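Local coordinates for protein N-acetylmuramoyl-L-alanine amidase (Peptoclostridium difficile, PDB 4RN7) that probably cleaves the amide bond between N-acetylmuramic acid and L-alanine in cell-wall peptidoglycan, the chain here being its zinc-binding amidase domain, at residues A[31-43]-A[161-175]. Numbering follows the deposited sequence.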
# COMPACT_ATOMS: atom_id res chain seq x y z
N LEU A 31 -7.35 4.50 -8.44
CA LEU A 31 -7.85 3.80 -7.27
C LEU A 31 -6.79 3.75 -6.17
O LEU A 31 -7.09 3.89 -4.98
CB LEU A 31 -8.31 2.40 -7.66
CG LEU A 31 -9.43 2.46 -8.70
CD1 LEU A 31 -9.68 1.11 -9.38
CD2 LEU A 31 -10.70 2.96 -8.03
N ASN A 32 -5.53 3.57 -6.56
CA ASN A 32 -4.43 3.65 -5.61
C ASN A 32 -4.43 4.99 -4.85
O ASN A 32 -4.23 5.02 -3.63
CB ASN A 32 -3.09 3.51 -6.32
CG ASN A 32 -2.81 2.08 -6.77
OD1 ASN A 32 -3.51 1.12 -6.40
ND2 ASN A 32 -1.76 1.93 -7.59
N LEU A 33 -4.61 6.08 -5.59
CA LEU A 33 -4.60 7.42 -4.99
C LEU A 33 -5.79 7.56 -4.03
O LEU A 33 -5.63 8.14 -2.95
CB LEU A 33 -4.65 8.49 -6.07
CG LEU A 33 -4.49 9.93 -5.61
CD1 LEU A 33 -3.14 10.07 -4.92
CD2 LEU A 33 -4.59 10.88 -6.80
N GLN A 34 -6.95 7.00 -4.38
CA GLN A 34 -8.12 7.10 -3.53
C GLN A 34 -7.88 6.39 -2.21
O GLN A 34 -8.16 6.94 -1.14
CB GLN A 34 -9.36 6.50 -4.21
CG GLN A 34 -9.87 7.32 -5.39
CD GLN A 34 -11.03 6.65 -6.10
OE1 GLN A 34 -11.56 5.64 -5.63
NE2 GLN A 34 -11.42 7.19 -7.25
N ILE A 35 -7.37 5.18 -2.29
CA ILE A 35 -7.09 4.39 -1.09
C ILE A 35 -6.00 5.06 -0.25
O ILE A 35 -6.13 5.15 0.97
CB ILE A 35 -6.68 2.96 -1.47
CG1 ILE A 35 -7.88 2.21 -2.06
CG2 ILE A 35 -6.11 2.21 -0.28
CD1 ILE A 35 -7.52 0.89 -2.73
N ALA A 36 -4.95 5.56 -0.90
CA ALA A 36 -3.84 6.20 -0.20
C ALA A 36 -4.29 7.46 0.52
O ALA A 36 -3.81 7.77 1.61
CB ALA A 36 -2.71 6.54 -1.19
N LYS A 37 -5.18 8.22 -0.11
CA LYS A 37 -5.67 9.45 0.50
C LYS A 37 -6.42 9.15 1.79
O LYS A 37 -6.28 9.88 2.77
CB LYS A 37 -6.55 10.24 -0.47
CG LYS A 37 -5.74 11.05 -1.48
CD LYS A 37 -6.65 11.82 -2.42
CE LYS A 37 -5.82 12.70 -3.35
NZ LYS A 37 -6.66 13.32 -4.42
N LYS A 38 -7.23 8.09 1.78
CA LYS A 38 -7.94 7.70 2.99
C LYS A 38 -6.96 7.26 4.06
O LYS A 38 -7.11 7.62 5.23
CB LYS A 38 -8.94 6.58 2.68
CG LYS A 38 -10.17 7.07 1.92
CD LYS A 38 -11.25 5.99 1.89
CE LYS A 38 -12.48 6.46 1.12
NZ LYS A 38 -12.12 6.90 -0.26
N LEU A 39 -5.95 6.47 3.67
CA LEU A 39 -4.92 6.02 4.60
C LEU A 39 -4.18 7.22 5.18
O LEU A 39 -4.01 7.32 6.40
CB LEU A 39 -3.96 5.06 3.90
CG LEU A 39 -2.72 4.57 4.65
CD1 LEU A 39 -3.12 3.97 5.98
CD2 LEU A 39 -1.95 3.56 3.80
N ALA A 40 -3.75 8.15 4.32
CA ALA A 40 -3.03 9.34 4.78
C ALA A 40 -3.85 10.18 5.75
O ALA A 40 -3.34 10.63 6.78
CB ALA A 40 -2.57 10.20 3.59
N ASN A 41 -5.12 10.40 5.43
CA ASN A 41 -5.99 11.19 6.29
C ASN A 41 -6.16 10.55 7.66
O ASN A 41 -6.15 11.25 8.68
CB ASN A 41 -7.35 11.42 5.64
CG ASN A 41 -8.25 12.33 6.47
OD1 ASN A 41 -9.35 11.95 6.85
ND2 ASN A 41 -7.76 13.52 6.76
N LYS A 42 -6.31 9.23 7.70
CA LYS A 42 -6.48 8.53 8.96
C LYS A 42 -5.21 8.56 9.82
O LYS A 42 -5.28 8.78 11.02
CB LYS A 42 -6.93 7.08 8.74
CG LYS A 42 -8.35 6.93 8.23
CD LYS A 42 -8.76 5.45 8.20
CE LYS A 42 -10.06 5.24 7.43
NZ LYS A 42 -11.18 6.10 7.91
N LEU A 43 -4.06 8.33 9.20
CA LEU A 43 -2.79 8.36 9.93
C LEU A 43 -2.50 9.74 10.50
O LEU A 43 -2.01 9.87 11.63
CB LEU A 43 -1.64 7.91 9.03
CG LEU A 43 -1.58 6.42 8.76
CD1 LEU A 43 -0.61 6.13 7.63
CD2 LEU A 43 -1.15 5.67 10.03
N ILE A 161 -13.10 -2.75 -4.74
CA ILE A 161 -12.04 -1.74 -4.80
C ILE A 161 -12.58 -0.34 -5.07
O ILE A 161 -12.07 0.65 -4.53
CB ILE A 161 -10.99 -2.12 -5.86
CG1 ILE A 161 -10.25 -3.40 -5.44
CG2 ILE A 161 -9.94 -1.00 -6.03
CD1 ILE A 161 -9.50 -4.09 -6.59
N ILE A 162 -13.62 -0.24 -5.89
CA ILE A 162 -14.19 1.09 -6.22
C ILE A 162 -15.12 1.65 -5.15
O ILE A 162 -15.48 2.83 -5.19
CB ILE A 162 -14.95 1.07 -7.56
CG1 ILE A 162 -16.22 0.21 -7.47
CG2 ILE A 162 -14.03 0.60 -8.68
CD1 ILE A 162 -17.01 0.11 -8.79
N ASN A 163 -15.50 0.80 -4.20
CA ASN A 163 -16.51 1.17 -3.21
C ASN A 163 -15.88 1.92 -2.04
O ASN A 163 -14.89 1.48 -1.47
CB ASN A 163 -17.19 -0.10 -2.70
CG ASN A 163 -18.34 0.19 -1.77
OD1 ASN A 163 -18.15 0.51 -0.60
ND2 ASN A 163 -19.56 0.07 -2.29
N GLU A 164 -16.48 3.06 -1.69
CA GLU A 164 -15.89 3.96 -0.71
C GLU A 164 -15.87 3.36 0.69
O GLU A 164 -14.93 3.59 1.45
CB GLU A 164 -16.66 5.28 -0.72
CG GLU A 164 -16.54 6.06 -2.03
CD GLU A 164 -15.38 7.04 -2.03
OE1 GLU A 164 -14.99 7.50 -0.94
OE2 GLU A 164 -14.87 7.36 -3.13
N LYS A 165 -16.90 2.60 1.03
CA LYS A 165 -16.97 2.03 2.37
C LYS A 165 -15.93 0.92 2.49
O LYS A 165 -15.33 0.73 3.55
CB LYS A 165 -18.40 1.57 2.70
CG LYS A 165 -19.22 2.66 3.43
CD LYS A 165 -20.73 2.45 3.33
CE LYS A 165 -21.49 3.58 4.02
NZ LYS A 165 -21.42 3.48 5.51
N TYR A 166 -15.68 0.22 1.39
CA TYR A 166 -14.66 -0.80 1.36
C TYR A 166 -13.28 -0.15 1.44
O TYR A 166 -12.40 -0.63 2.15
CB TYR A 166 -14.76 -1.58 0.06
CG TYR A 166 -13.80 -2.73 -0.00
CD1 TYR A 166 -14.08 -3.91 0.67
CD2 TYR A 166 -12.62 -2.64 -0.72
CE1 TYR A 166 -13.21 -4.97 0.62
CE2 TYR A 166 -11.74 -3.70 -0.77
CZ TYR A 166 -12.05 -4.86 -0.10
OH TYR A 166 -11.20 -5.94 -0.13
N GLN A 167 -13.08 0.94 0.71
CA GLN A 167 -11.80 1.63 0.80
C GLN A 167 -11.56 2.12 2.23
O GLN A 167 -10.43 2.09 2.71
CB GLN A 167 -11.76 2.81 -0.18
CG GLN A 167 -11.62 2.39 -1.64
CD GLN A 167 -11.60 3.60 -2.55
OE1 GLN A 167 -11.57 4.73 -2.09
NE2 GLN A 167 -11.62 3.36 -3.86
N ASP A 168 -12.62 2.54 2.90
CA ASP A 168 -12.50 3.05 4.26
C ASP A 168 -12.09 1.95 5.25
O ASP A 168 -11.23 2.16 6.10
CB ASP A 168 -13.83 3.67 4.69
CG ASP A 168 -13.74 4.35 6.03
OD1 ASP A 168 -13.14 5.44 6.10
OD2 ASP A 168 -14.27 3.79 7.01
N GLN A 169 -12.73 0.80 5.12
CA GLN A 169 -12.41 -0.35 5.96
C GLN A 169 -10.98 -0.80 5.74
O GLN A 169 -10.27 -1.08 6.69
CB GLN A 169 -13.32 -1.52 5.63
CG GLN A 169 -14.77 -1.33 5.98
CD GLN A 169 -15.56 -2.58 5.71
OE1 GLN A 169 -15.77 -3.40 6.61
NE2 GLN A 169 -15.98 -2.76 4.46
N LEU A 170 -10.58 -0.87 4.47
CA LEU A 170 -9.24 -1.30 4.11
C LEU A 170 -8.22 -0.33 4.69
O LEU A 170 -7.24 -0.74 5.31
CB LEU A 170 -9.12 -1.37 2.58
CG LEU A 170 -7.72 -1.53 1.99
CD1 LEU A 170 -7.07 -2.80 2.51
CD2 LEU A 170 -7.81 -1.55 0.47
N ALA A 171 -8.48 0.97 4.53
CA ALA A 171 -7.59 1.99 5.07
C ALA A 171 -7.51 1.89 6.59
O ALA A 171 -6.43 2.01 7.16
CB ALA A 171 -8.01 3.39 4.63
N GLU A 172 -8.64 1.64 7.24
CA GLU A 172 -8.64 1.53 8.70
C GLU A 172 -7.80 0.32 9.13
O GLU A 172 -7.01 0.41 10.07
CB GLU A 172 -10.07 1.42 9.24
CG GLU A 172 -10.17 1.38 10.77
CD GLU A 172 -9.64 2.63 11.45
OE1 GLU A 172 -9.59 3.71 10.83
OE2 GLU A 172 -9.27 2.53 12.64
N GLY A 173 -7.96 -0.79 8.41
CA GLY A 173 -7.18 -1.98 8.68
C GLY A 173 -5.69 -1.72 8.55
O GLY A 173 -4.89 -2.15 9.38
N ILE A 174 -5.31 -1.01 7.49
CA ILE A 174 -3.91 -0.66 7.28
C ILE A 174 -3.39 0.23 8.40
O ILE A 174 -2.30 -0.00 8.93
CB ILE A 174 -3.70 0.02 5.92
CG1 ILE A 174 -4.08 -0.94 4.78
CG2 ILE A 174 -2.25 0.46 5.76
CD1 ILE A 174 -4.17 -0.25 3.42
N VAL A 175 -4.16 1.26 8.75
CA VAL A 175 -3.78 2.14 9.86
C VAL A 175 -3.47 1.34 11.12
O VAL A 175 -2.42 1.50 11.73
CB VAL A 175 -4.87 3.16 10.18
CG1 VAL A 175 -4.53 3.93 11.45
CG2 VAL A 175 -5.05 4.11 9.02
O HOH W 1 -14.05 4.70 -6.67
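Helix 31-43 meets helix 164-175 at 50° between their N-to-C directions, the axes 8.7 Å apart at closest approach and Leu39 facing Ala171. Gln167, its chain extended beyond CG, lies across Ile35, and both ends of its buried amide are engaged. Gln167 NE2 donates to Gln34 OE1 (2.9 Å) in a nearly straight bond, 176° at the hydrogen, and also to the backbone Ile161 O, while Gln167 OE1 accepts from Lys38 NZ (2.9 Å) in the carbonyl plane; together these bonds fix the flip of the amide. A water bridges Gln34 OE1 to Ile162 O. A bend at the last torsion (chi4 56°) brings the Lys38 ammonium also to Glu164 OE1 (3.0 Å), above the carboxylate plane, completing a salt bridge. One turn on, Lys42 NZ forms a salt bridge with Asp168 OD1 (2.7 Å), and Lys42 CB packs on Val175 CG2 (3.5 Å). Both lysines are knobs in holes of the facing helix, their aliphatic stems beside Ala171 CB. Beneath this polar edge, Leu39 CD1 touches Ile174 CG2 and Val175 CG2 (both 3.6 Å), and Ile35 CD1 meets Leu170 CD2. Ile35 and Leu39 also rest on strands 77-84 and 4-10, respectively. The pair thus forms a helical layer over the central sheet of the Amidase_3 α/β fold, with helix 28-44 starting at the zinc ligand Glu28.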